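Side-chain contacts in UDP-N-Acetylenolpyruvylglucosamine Reductase (Thermus caldophilus, PDB 2GQT), which catalyses the NADPH-dependent reduction of UDP-N-acetylenolpyruvylglucosamine to UDP-N-acetylmuramate on a bound FAD, a step in bacterial cell wall formation: residues Gly67-Tyr72 with Val162-Leu167; Glu29-Leu34 with Gly137-Tyr142. All coordinates share one frame; numbering follows the deposited sequence.

How the interactions relate
Both contacts join the antiparallel sheet to elements around the mixed sheet, and their centres lie about 11 Å apart on the same side of the chain's centre. Interaction 1 is the more buried, with Phe69 and Thr163 enclosed and Val162, next in the strand, binding the adenine of FAD; it adds a salt bridge and a water to its aromatic packing. Interaction 2 lies farther from the chain's centre, about 21 Å, and has no hydrogen bond across it; an arginine CD lies over a phenylalanine face, the guanidinium parallel but displaced. The two touch: Glu68 reaches Thr30 and Arg31 of 29-34, and a probable backbone hydrogen bond runs from Glu68 N to Glu29 O.

Interaction 1. Residues Gly67-Tyr72 with Val162-Leu167. With FAD (flavin-adenine dinucleotide), chain C.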
ATOM      1  N   GLY A  67      -6.700 -13.068 -11.066  1.00 10.60           N
ATOM      2  CA  GLY A  67      -7.518 -13.364 -12.245  1.00 11.07           C
ATOM      3  C   GLY A  67      -7.941 -12.106 -12.978  1.00 11.24           C
ATOM      4  O   GLY A  67      -7.109 -11.278 -13.334  1.00 10.43           O
ATOM      5  N   GLU A  68      -9.243 -11.942 -13.187  1.00 11.71           N
ATOM      6  CA  GLU A  68      -9.748 -10.786 -13.924  1.00 12.82           C
ATOM      7  C   GLU A  68      -9.397  -9.461 -13.239  1.00 12.24           C
ATOM      8  O   GLU A  68      -9.331  -8.410 -13.891  1.00 13.25           O
ATOM      9  CB  GLU A  68     -11.258 -10.892 -14.133  1.00 14.18           C
ATOM     10  CG  GLU A  68     -12.094 -10.629 -12.892  1.00 16.39           C
ATOM     11  CD  GLU A  68     -13.572 -10.568 -13.195  1.00 19.04           C
ATOM     12  OE1 GLU A  68     -14.152 -11.623 -13.510  1.00 21.21           O
ATOM     13  OE2 GLU A  68     -14.156  -9.468 -13.096  1.00 20.96           O
ATOM     14  N   PHE A  69      -9.137  -9.516 -11.933  1.00 10.67           N
ATOM     15  CA  PHE A  69      -8.797  -8.310 -11.171  1.00 10.30           C
ATOM     16  C   PHE A  69      -7.342  -7.875 -11.351  1.00 10.49           C
ATOM     17  O   PHE A  69      -6.953  -6.839 -10.835  1.00  9.69           O
ATOM     18  CB  PHE A  69      -9.155  -8.486  -9.694  1.00 10.82           C
ATOM     19  CG  PHE A  69     -10.595  -8.843  -9.467  1.00 10.68           C
ATOM     20  CD1 PHE A  69     -10.945 -10.130  -9.089  1.00 10.93           C
ATOM     21  CD2 PHE A  69     -11.603  -7.907  -9.667  1.00 10.99           C
ATOM     22  CE1 PHE A  69     -12.280 -10.480  -8.891  1.00 12.24           C
ATOM     23  CE2 PHE A  69     -12.941  -8.248  -9.474  1.00 11.87           C
ATOM     24  CZ  PHE A  69     -13.274  -9.537  -9.096  1.00 11.52           C
ATOM     25  N   GLN A  70      -6.545  -8.664 -12.083  1.00 10.93           N
ATOM     26  CA  GLN A  70      -5.141  -8.339 -12.375  1.00 12.46           C
ATOM     27  C   GLN A  70      -4.925  -7.972 -13.853  1.00 11.24           C
ATOM     28  O   GLN A  70      -3.801  -7.708 -14.296  1.00 11.42           O
ATOM     29  CB  GLN A  70      -4.232  -9.519 -12.010  1.00 14.02           C
ATOM     30  CG  GLN A  70      -3.766  -9.635 -10.577  1.00 15.27           C
ATOM     31  CD  GLN A  70      -2.868 -10.847 -10.394  1.00 15.16           C
ATOM     32  OE1 GLN A  70      -1.695 -10.728 -10.033  1.00 18.24           O
ATOM     33  NE2 GLN A  70      -3.408 -12.019 -10.689  1.00 16.99           N
ATOM     34  N   THR A  71      -5.985  -7.974 -14.638  1.00 11.22           N
ATOM     35  CA  THR A  71      -5.843  -7.537 -16.013  1.00 12.30           C
ATOM     36  C   THR A  71      -6.113  -6.033 -16.118  1.00 11.35           C
ATOM     37  O   THR A  71      -6.794  -5.446 -15.260  1.00 10.88           O
ATOM     38  CB  THR A  71      -6.737  -8.325 -16.969  1.00 13.58           C
ATOM     39  OG1 THR A  71      -8.092  -8.069 -16.642  1.00 14.44           O
ATOM     40  CG2 THR A  71      -6.484  -9.821 -16.851  1.00 14.73           C
ATOM     41  N   TYR A  72      -5.570  -5.401 -17.154  1.00 11.51           N
ATOM     42  CA  TYR A  72      -5.610  -3.953 -17.253  1.00 11.60           C
ATOM     43  C   TYR A  72      -5.520  -3.473 -18.687  1.00 11.74           C
ATOM     44  O   TYR A  72      -4.945  -4.139 -19.561  1.00 12.72           O
ATOM     45  CB  TYR A  72      -4.485  -3.305 -16.419  1.00 11.58           C
ATOM     46  CG  TYR A  72      -3.096  -3.626 -16.933  1.00 10.99           C
ATOM     47  CD1 TYR A  72      -2.431  -2.755 -17.805  1.00 11.11           C
ATOM     48  CD2 TYR A  72      -2.453  -4.814 -16.573  1.00 11.72           C
ATOM     49  CE1 TYR A  72      -1.168  -3.058 -18.291  1.00 11.02           C
ATOM     50  CE2 TYR A  72      -1.194  -5.114 -17.059  1.00 12.47           C
ATOM     51  CZ  TYR A  72      -0.554  -4.233 -17.911  1.00 11.37           C
ATOM     52  OH  TYR A  72       0.701  -4.533 -18.395  1.00 13.34           O
ATOM     53  N   VAL A 162     -12.175  -2.208  -3.500  1.00  8.78           N
ATOM     54  CA  VAL A 162     -11.874  -1.638  -4.810  1.00  8.20           C
ATOM     55  C   VAL A 162     -11.528  -2.789  -5.753  1.00  7.96           C
ATOM     56  O   VAL A 162     -10.658  -3.601  -5.443  1.00  8.36           O
ATOM     57  CB  VAL A 162     -10.709  -0.649  -4.724  1.00  8.05           C
ATOM     58  CG1 VAL A 162     -10.355  -0.093  -6.107  1.00  8.67           C
ATOM     59  CG2 VAL A 162     -11.041   0.475  -3.740  1.00  9.26           C
ATOM     60  N   THR A 163     -12.240  -2.875  -6.870  1.00  8.15           N
ATOM     61  CA  THR A 163     -12.073  -4.000  -7.788  1.00  8.32           C
ATOM     62  C   THR A 163     -11.445  -3.608  -9.125  1.00  8.64           C
ATOM     63  O   THR A 163     -10.800  -4.444  -9.766  1.00  8.90           O
ATOM     64  CB  THR A 163     -13.414  -4.701  -8.050  1.00  8.40           C
ATOM     65  OG1 THR A 163     -14.401  -3.715  -8.373  1.00  9.23           O
ATOM     66  CG2 THR A 163     -13.851  -5.455  -6.812  1.00 10.28           C
ATOM     67  N   ARG A 164     -11.599  -2.344  -9.513  1.00  9.21           N
ATOM     68  CA  ARG A 164     -11.220  -1.884 -10.845  1.00 10.15           C
ATOM     69  C   ARG A 164     -11.234  -0.362 -10.858  1.00  8.99           C
ATOM     70  O   ARG A 164     -12.050   0.235 -10.168  1.00  9.21           O
ATOM     71  CB  ARG A 164     -12.325  -2.349 -11.801  1.00 13.13           C
ATOM     72  CG  ARG A 164     -11.948  -2.857 -13.139  1.00 15.29           C
ATOM     73  CD  ARG A 164     -13.167  -3.616 -13.647  1.00 16.43           C
ATOM     74  NE  ARG A 164     -12.848  -5.029 -13.692  1.00 18.10           N
ATOM     75  CZ  ARG A 164     -13.448  -6.015 -13.031  1.00 18.55           C
ATOM     76  NH1 ARG A 164     -14.492  -5.817 -12.232  1.00 18.70           N
ATOM     77  NH2 ARG A 164     -12.995  -7.243 -13.207  1.00 19.47           N
ATOM     78  N   VAL A 165     -10.376   0.259 -11.660  1.00  8.58           N
ATOM     79  CA  VAL A 165     -10.380   1.711 -11.814  1.00  8.74           C
ATOM     80  C   VAL A 165     -10.235   2.115 -13.280  1.00  8.82           C
ATOM     81  O   VAL A 165      -9.785   1.317 -14.111  1.00  8.72           O
ATOM     82  CB  VAL A 165      -9.257   2.406 -10.984  1.00  8.32           C
ATOM     83  CG1 VAL A 165      -9.321   2.015  -9.515  1.00  8.82           C
ATOM     84  CG2 VAL A 165      -7.870   2.130 -11.561  1.00  9.04           C
ATOM     85  N   ARG A 166     -10.585   3.362 -13.569  1.00  9.38           N
ATOM     86  CA  ARG A 166     -10.214   4.022 -14.805  1.00 10.02           C
ATOM     87  C   ARG A 166      -9.250   5.117 -14.419  1.00 10.32           C
ATOM     88  O   ARG A 166      -9.491   5.849 -13.465  1.00 10.30           O
ATOM     89  CB  ARG A 166     -11.425   4.628 -15.509  1.00  9.87           C
ATOM     90  CG  ARG A 166     -12.509   3.644 -15.887  1.00 11.34           C
ATOM     91  CD  ARG A 166     -13.518   4.320 -16.778  1.00 14.83           C
ATOM     92  NE  ARG A 166     -12.846   4.792 -17.986  1.00 15.24           N
ATOM     93  CZ  ARG A 166     -12.861   4.165 -19.165  1.00 14.34           C
ATOM     94  NH1 ARG A 166     -13.584   3.068 -19.326  1.00 16.24           N
ATOM     95  NH2 ARG A 166     -12.179   4.665 -20.190  1.00 13.42           N
ATOM     96  N   LEU A 167      -8.167   5.230 -15.176  1.00 11.24           N
ATOM     97  CA  LEU A 167      -7.121   6.198 -14.901  1.00 11.91           C
ATOM     98  C   LEU A 167      -7.304   7.475 -15.708  1.00 12.83           C
ATOM     99  O   LEU A 167      -7.860   7.457 -16.817  1.00 13.44           O
ATOM    100  CB  LEU A 167      -5.743   5.581 -15.173  1.00 11.86           C
ATOM    101  CG  LEU A 167      -5.372   4.328 -14.375  1.00 11.24           C
ATOM    102  CD1 LEU A 167      -4.050   3.759 -14.879  1.00 10.77           C
ATOM    103  CD2 LEU A 167      -5.280   4.595 -12.882  1.00 11.57           C
TER
HETATM  104  PA  FAD C 601      -1.813  -3.255   1.769  1.00  6.88           P
HETATM  105  O1A FAD C 601      -0.664  -2.888   2.611  1.00  7.23           O
HETATM  106  O2A FAD C 601      -1.992  -4.654   1.321  1.00  6.86           O
HETATM  107  O5B FAD C 601      -3.175  -2.804   2.447  1.00  7.10           O
HETATM  108  C5B FAD C 601      -3.294  -1.474   2.967  1.00  8.23           C
HETATM  109  C4B FAD C 601      -4.748  -1.155   3.234  1.00  8.05           C
HETATM  110  O4B FAD C 601      -5.455  -1.147   1.976  1.00  7.34           O
HETATM  111  C3B FAD C 601      -5.468  -2.176   4.127  1.00  8.81           C
HETATM  112  O3B FAD C 601      -6.469  -1.476   4.866  1.00 10.30           O
HETATM  113  C2B FAD C 601      -6.115  -3.101   3.104  1.00  8.26           C
HETATM  114  O2B FAD C 601      -7.260  -3.771   3.631  1.00  8.97           O
HETATM  115  C1B FAD C 601      -6.543  -2.103   2.049  1.00  8.04           C
HETATM  116  N9A FAD C 601      -6.745  -2.657   0.694  1.00  7.32           N
HETATM  117  C8A FAD C 601      -5.831  -3.284  -0.065  1.00  7.52           C
HETATM  118  N7A FAD C 601      -6.388  -3.611  -1.233  1.00  7.47           N
HETATM  119  C5A FAD C 601      -7.650  -3.166  -1.231  1.00  7.00           C
HETATM  120  C6A FAD C 601      -8.720  -3.219  -2.132  1.00  6.91           C
HETATM  121  N6A FAD C 601      -8.621  -3.778  -3.345  1.00  8.04           N
HETATM  122  N1A FAD C 601      -9.890  -2.657  -1.770  1.00  8.05           N
HETATM  123  C2A FAD C 601     -10.043  -2.082  -0.568  1.00  8.65           C
HETATM  124  N3A FAD C 601      -9.065  -2.019   0.332  1.00  8.09           N
HETATM  125  C4A FAD C 601      -7.877  -2.564   0.006  1.00  7.09           C
HETATM  126  N1  FAD C 601       2.806   5.213   0.620  1.00 10.78           N
HETATM  127  C2  FAD C 601       2.594   6.468   0.092  1.00 10.76           C
HETATM  128  O2  FAD C 601       1.497   6.996   0.202  1.00 11.23           O
HETATM  129  N3  FAD C 601       3.636   7.143  -0.538  1.00 10.66           N
HETATM  130  C4  FAD C 601       4.895   6.573  -0.678  1.00 10.75           C
HETATM  131  O4  FAD C 601       5.793   7.198  -1.253  1.00 11.26           O
HETATM  132  C4X FAD C 601       5.097   5.299  -0.151  1.00 10.21           C
HETATM  133  N5  FAD C 601       6.347   4.694  -0.259  1.00 11.95           N
HETATM  134  C5X FAD C 601       6.521   3.388   0.216  1.00 11.12           C
HETATM  135  C6  FAD C 601       7.757   2.764   0.042  1.00 11.84           C
HETATM  136  C7  FAD C 601       7.964   1.463   0.488  1.00 12.13           C
HETATM  137  C7M FAD C 601       9.328   0.794   0.274  1.00 13.44           C
HETATM  138  C8  FAD C 601       6.918   0.785   1.124  1.00 11.92           C
HETATM  139  C8M FAD C 601       7.128  -0.649   1.628  1.00 12.56           C
HETATM  140  C9  FAD C 601       5.688   1.412   1.305  1.00 11.32           C
HETATM  141  C9A FAD C 601       5.473   2.715   0.856  1.00 11.55           C
HETATM  142  N10 FAD C 601       4.236   3.358   1.031  1.00 10.88           N
HETATM  143  C10 FAD C 601       4.053   4.631   0.496  1.00 10.28           C
HETATM  144  C1' FAD C 601       3.122   2.733   1.792  1.00  9.70           C
HETATM  145  C2' FAD C 601       2.263   1.804   0.919  1.00  9.86           C
HETATM  146  O2' FAD C 601       2.979   1.410  -0.269  1.00  9.75           O
HETATM  147  C3' FAD C 601       0.946   2.455   0.493  1.00  9.30           C
HETATM  148  O3' FAD C 601       0.160   2.761   1.653  1.00 10.00           O
HETATM  149  C4' FAD C 601       0.157   1.563  -0.475  1.00  9.36           C
HETATM  150  O4' FAD C 601      -0.943   2.304  -1.007  1.00 10.41           O
HETATM  151  C5' FAD C 601      -0.367   0.281   0.167  1.00  8.62           C
HETATM  152  O5' FAD C 601      -0.890  -0.525  -0.889  1.00  7.88           O
HETATM  153  P   FAD C 601      -0.859  -2.116  -0.753  1.00  7.79           P
HETATM  154  O1P FAD C 601      -1.506  -2.650  -1.967  1.00  7.60           O
HETATM  155  O2P FAD C 601       0.481  -2.606  -0.367  1.00  7.81           O
HETATM  156  O3P FAD C 601      -1.886  -2.281   0.470  1.00  7.28           O
HETATM  157  O   HOH W   1     -10.058  -5.565 -14.662  1.00 25.08           O
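Phe69 turns the edge of its ring to strand 161-171, where CD2 lies 3.6 Å from Thr163 O, near the ring plane, and CE2 rests 3.9 Å from Thr163 CB. The two side chains run alongside each other and point the same way, and both residues are buried. One face of the ring is covered by Glu68: its CG lies 3.9 Å above the plane of the Phe69 ring, over the centre. This placement follows from chi1 of Glu68 (74°), which sets CG between the backbone N and the carbonyl carbon, after which the chain extends past the ring to Arg164. This close-packed part forms at a junction within the FAD-binding domain, where the loop between strands 61-65 and 77-79 meets a strand of the antiparallel sheet. That strand also reads the cofactor: Val162 N donates to FAD N1A at 2.9 Å, while FAD N6A donates to Val162 O at 2.9 Å, so the backbone of one residue grips the Watson-Crick edge of the adenine. Toward the partly exposed side, polar groups take over. The guanidinium of Arg164, its chain bent at chi3, crosses Glu68 at about a right angle and makes a short salt bridge, NH2 to OE2 at 2.5 Å. The bond is not straight (138° at the hydrogen); it uses the anti side of OE2, and the carboxylate and guanidinium planes stand 54° apart. NH1 of Arg164 has a second carboxylate in Glu132, which also receives a hydrogen bond from Thr163 OG1; the two acids probably stabilise the positive charge between them. On the third nitrogen, NE, a water accepts at 3.0 Å from Arg164 and donates to Glu68 O, with a further weak bond to Thr71 O, bridging the strand to the loop by solvent.

Interaction 2. Residues Glu29-Leu34 with Gly137-Tyr142; sequences ETREEL and GAFHVY. With CA (calcium ion), chain B.
CD of Arg31 lies over one face of Phe139, 4.1 Å from the centroid of the Phe139 ring and 26° off its normal, a CH-pi contact. CB comes nearest, meeting the ring at its CZ corner, with Arg31 CB 3.6 Å from Phe139 CZ. Farther along the chain a bend at chi3 (-28°) sets the guanidinium nearly parallel to the ring, the planes only 3° apart, but shifted past its CD2-CE2 side: one face of the group meets those edge atoms, NH1 of Arg31 3.7 Å from Phe139 CD2. Leu34, one helical turn on, adds a lighter apolar touch: its CD2 approaches Phe139 CE1 obliquely at 4.1 Å. With no hydrogen bond across it, the contact rests on the fit of these three side chains. Behind them, the start of the helix is fixed by Thr30 at the N-cap, whose OG1 accepts from Glu33 N at 3.0 Å. The carboxylate of Glu33 turns back to take Glu29 N on OE2 at 2.8 Å, tying the preceding loop to the first turn. On the other side Phe139 is set by its strand and by the ring of Phe134, which it meets edge-to-face. Two residues beyond it, Val141 O binds a calcium ion at 2.3 Å, with four waters as the other ligands found. Strand 138-142 pairs antiparallel with strand 128-135, which in turn pairs with strand 161-171, and helix 31-37 packs against all three: Leu34 also touches Phe134, Ile161 and Thr163, and on the side of the mixed sheet it meets Val28 of strand 22-28.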
ATOM      1  N   GLU A  29     -10.625 -14.832  -8.326  1.00 13.47           N
ATOM      2  CA  GLU A  29     -10.320 -14.554  -9.730  1.00 14.07           C
ATOM      3  C   GLU A  29     -11.489 -14.014 -10.547  1.00 13.89           C
ATOM      4  O   GLU A  29     -11.293 -13.537 -11.665  1.00 13.56           O
ATOM      5  CB  GLU A  29      -9.787 -15.813 -10.411  1.00 14.62           C
ATOM      6  CG  GLU A  29      -8.425 -16.252  -9.907  1.00 16.70           C
ATOM      7  CD  GLU A  29      -7.850 -17.404 -10.709  1.00 19.84           C
ATOM      8  OE1 GLU A  29      -8.619 -18.092 -11.413  1.00 23.25           O
ATOM      9  OE2 GLU A  29      -6.627 -17.625 -10.625  1.00 22.66           O
ATOM     10  N   THR A  30     -12.695 -14.091  -9.995  1.00 14.36           N
ATOM     11  CA  THR A  30     -13.905 -13.731 -10.733  1.00 15.34           C
ATOM     12  C   THR A  30     -14.883 -12.973  -9.849  1.00 16.26           C
ATOM     13  O   THR A  30     -14.792 -13.007  -8.620  1.00 15.70           O
ATOM     14  CB  THR A  30     -14.648 -14.977 -11.279  1.00 15.61           C
ATOM     15  OG1 THR A  30     -15.206 -15.712 -10.185  1.00 15.42           O
ATOM     16  CG2 THR A  30     -13.714 -15.882 -12.081  1.00 16.45           C
ATOM     17  N   ARG A  31     -15.849 -12.318 -10.482  1.00 17.47           N
ATOM     18  CA  ARG A  31     -16.872 -11.589  -9.740  1.00 19.12           C
ATOM     19  C   ARG A  31     -17.679 -12.538  -8.854  1.00 19.49           C
ATOM     20  O   ARG A  31     -17.987 -12.212  -7.708  1.00 20.12           O
ATOM     21  CB  ARG A  31     -17.788 -10.805 -10.683  1.00 19.73           C
ATOM     22  CG  ARG A  31     -17.071  -9.767 -11.550  1.00 21.76           C
ATOM     23  CD  ARG A  31     -18.047  -8.750 -12.121  1.00 24.97           C
ATOM     24  NE  ARG A  31     -19.383  -9.323 -12.272  1.00 26.36           N
ATOM     25  CZ  ARG A  31     -20.501  -8.624 -12.431  1.00 29.34           C
ATOM     26  NH1 ARG A  31     -20.477  -7.297 -12.474  1.00 29.33           N
ATOM     27  NH2 ARG A  31     -21.654  -9.265 -12.545  1.00 28.63           N
ATOM     28  N   GLU A  32     -17.993 -13.724  -9.378  1.00 19.87           N
ATOM     29  CA  GLU A  32     -18.723 -14.734  -8.606  1.00 20.05           C
ATOM     30  C   GLU A  32     -17.925 -15.264  -7.416  1.00 19.62           C
ATOM     31  O   GLU A  32     -18.480 -15.484  -6.339  1.00 19.85           O
ATOM     32  CB  GLU A  32     -19.206 -15.883  -9.503  1.00 20.80           C
ATOM     33  CG  GLU A  32     -20.371 -15.510 -10.417  1.00 22.97           C
ATOM     34  CD  GLU A  32     -21.555 -14.938  -9.649  1.00 24.59           C
ATOM     35  OE1 GLU A  32     -21.997 -15.568  -8.662  1.00 26.71           O
ATOM     36  OE2 GLU A  32     -22.039 -13.852 -10.031  1.00 26.61           O
ATOM     37  N   GLU A  33     -16.621 -15.451  -7.605  1.00 18.49           N
ATOM     38  CA  GLU A  33     -15.751 -15.867  -6.512  1.00 17.62           C
ATOM     39  C   GLU A  33     -15.666 -14.776  -5.439  1.00 17.21           C
ATOM     40  O   GLU A  33     -15.669 -15.081  -4.252  1.00 16.72           O
ATOM     41  CB  GLU A  33     -14.362 -16.259  -7.032  1.00 17.14           C
ATOM     42  CG  GLU A  33     -14.340 -17.619  -7.757  1.00 17.33           C
ATOM     43  CD  GLU A  33     -12.995 -17.952  -8.387  1.00 17.85           C
ATOM     44  OE1 GLU A  33     -12.898 -18.973  -9.106  1.00 18.60           O
ATOM     45  OE2 GLU A  33     -12.025 -17.199  -8.175  1.00 18.36           O
ATOM     46  N   LEU A  34     -15.620 -13.511  -5.858  1.00 17.00           N
ATOM     47  CA  LEU A  34     -15.643 -12.389  -4.903  1.00 17.17           C
ATOM     48  C   LEU A  34     -16.936 -12.356  -4.083  1.00 17.91           C
ATOM     49  O   LEU A  34     -16.892 -12.154  -2.869  1.00 18.08           O
ATOM     50  CB  LEU A  34     -15.429 -11.047  -5.606  1.00 16.85           C
ATOM     51  CG  LEU A  34     -15.259  -9.850  -4.660  1.00 15.49           C
ATOM     52  CD1 LEU A  34     -14.095 -10.057  -3.689  1.00 14.53           C
ATOM     53  CD2 LEU A  34     -15.084  -8.573  -5.445  1.00 15.53           C
ATOM     54  N   GLY A 137     -22.714  -6.673  -1.248  1.00 14.35           N
ATOM     55  CA  GLY A 137     -23.015  -7.714  -2.224  1.00 14.64           C
ATOM     56  C   GLY A 137     -23.117  -7.297  -3.685  1.00 14.10           C
ATOM     57  O   GLY A 137     -23.507  -8.106  -4.527  1.00 15.41           O
ATOM     58  N   ALA A 138     -22.757  -6.054  -4.003  1.00 13.57           N
ATOM     59  CA  ALA A 138     -22.910  -5.540  -5.369  1.00 13.31           C
ATOM     60  C   ALA A 138     -21.750  -4.642  -5.798  1.00 12.49           C
ATOM     61  O   ALA A 138     -21.042  -4.097  -4.968  1.00 11.69           O
ATOM     62  CB  ALA A 138     -24.229  -4.797  -5.512  1.00 14.43           C
ATOM     63  N   PHE A 139     -21.564  -4.497  -7.108  1.00 11.77           N
ATOM     64  CA  PHE A 139     -20.541  -3.619  -7.674  1.00 11.36           C
ATOM     65  C   PHE A 139     -21.153  -2.269  -7.982  1.00 10.89           C
ATOM     66  O   PHE A 139     -22.232  -2.208  -8.577  1.00 11.45           O
ATOM     67  CB  PHE A 139     -19.995  -4.213  -8.973  1.00 11.87           C
ATOM     68  CG  PHE A 139     -19.279  -5.513  -8.786  1.00 11.96           C
ATOM     69  CD1 PHE A 139     -17.908  -5.541  -8.550  1.00 12.95           C
ATOM     70  CD2 PHE A 139     -19.983  -6.714  -8.832  1.00 14.20           C
ATOM     71  CE1 PHE A 139     -17.241  -6.752  -8.365  1.00 14.04           C
ATOM     72  CE2 PHE A 139     -19.331  -7.928  -8.655  1.00 14.69           C
ATOM     73  CZ  PHE A 139     -17.953  -7.946  -8.427  1.00 14.17           C
ATOM     74  N   HIS A 140     -20.461  -1.202  -7.603  1.00 10.74           N
ATOM     75  CA  HIS A 140     -20.935   0.156  -7.844  1.00 10.73           C
ATOM     76  C   HIS A 140     -19.799   0.999  -8.418  1.00 10.45           C
ATOM     77  O   HIS A 140     -18.635   0.787  -8.085  1.00 11.17           O
ATOM     78  CB  HIS A 140     -21.469   0.777  -6.546  1.00 11.66           C
ATOM     79  CG  HIS A 140     -22.595   0.001  -5.938  1.00 13.23           C
ATOM     80  ND1 HIS A 140     -23.848  -0.058  -6.510  1.00 14.47           N
ATOM     81  CD2 HIS A 140     -22.647  -0.784  -4.836  1.00 15.40           C
ATOM     82  CE1 HIS A 140     -24.627  -0.831  -5.775  1.00 14.12           C
ATOM     83  NE2 HIS A 140     -23.926  -1.279  -4.751  1.00 15.62           N
ATOM     84  N   VAL A 141     -20.124   1.955  -9.277  1.00  9.85           N
ATOM     85  CA  VAL A 141     -19.107   2.797  -9.879  1.00  9.95           C
ATOM     86  C   VAL A 141     -19.157   4.191  -9.259  1.00  9.34           C
ATOM     87  O   VAL A 141     -20.226   4.813  -9.173  1.00  9.65           O
ATOM     88  CB  VAL A 141     -19.277   2.857 -11.418  1.00 10.16           C
ATOM     89  CG1 VAL A 141     -18.327   3.860 -12.040  1.00 11.09           C
ATOM     90  CG2 VAL A 141     -19.057   1.477 -12.029  1.00 11.94           C
ATOM     91  N   TYR A 142     -17.995   4.663  -8.824  1.00  8.83           N
ATOM     92  CA  TYR A 142     -17.864   5.969  -8.193  1.00  8.75           C
ATOM     93  C   TYR A 142     -16.863   6.835  -8.929  1.00  9.16           C
ATOM     94  O   TYR A 142     -15.902   6.340  -9.508  1.00  9.85           O
ATOM     95  CB  TYR A 142     -17.371   5.802  -6.754  1.00  9.21           C
ATOM     96  CG  TYR A 142     -18.367   5.103  -5.867  1.00  8.79           C
ATOM     97  CD1 TYR A 142     -19.396   5.815  -5.258  1.00 10.05           C
ATOM     98  CD2 TYR A 142     -18.300   3.727  -5.659  1.00  9.73           C
ATOM     99  CE1 TYR A 142     -20.322   5.177  -4.455  1.00 11.22           C
ATOM    100  CE2 TYR A 142     -19.228   3.077  -4.851  1.00  9.18           C
ATOM    101  CZ  TYR A 142     -20.244   3.811  -4.252  1.00 10.27           C
ATOM    102  OH  TYR A 142     -21.177   3.182  -3.451  1.00 11.07           O
TER
HETATM  103 CA    CA B 501     -22.233   5.928  -9.267  1.00 12.58          CA
HETATM  104  O   HOH W   2     -21.012   7.946  -9.603  1.00 11.06           O
HETATM  105  O   HOH W   3     -22.243   6.895  -7.089  1.00  9.57           O
HETATM  106  O   HOH W   4     -24.323   7.056  -9.495  1.00 19.54           O
HETATM  107  O   HOH W   5     -23.057   4.182  -7.849  1.00 16.46           O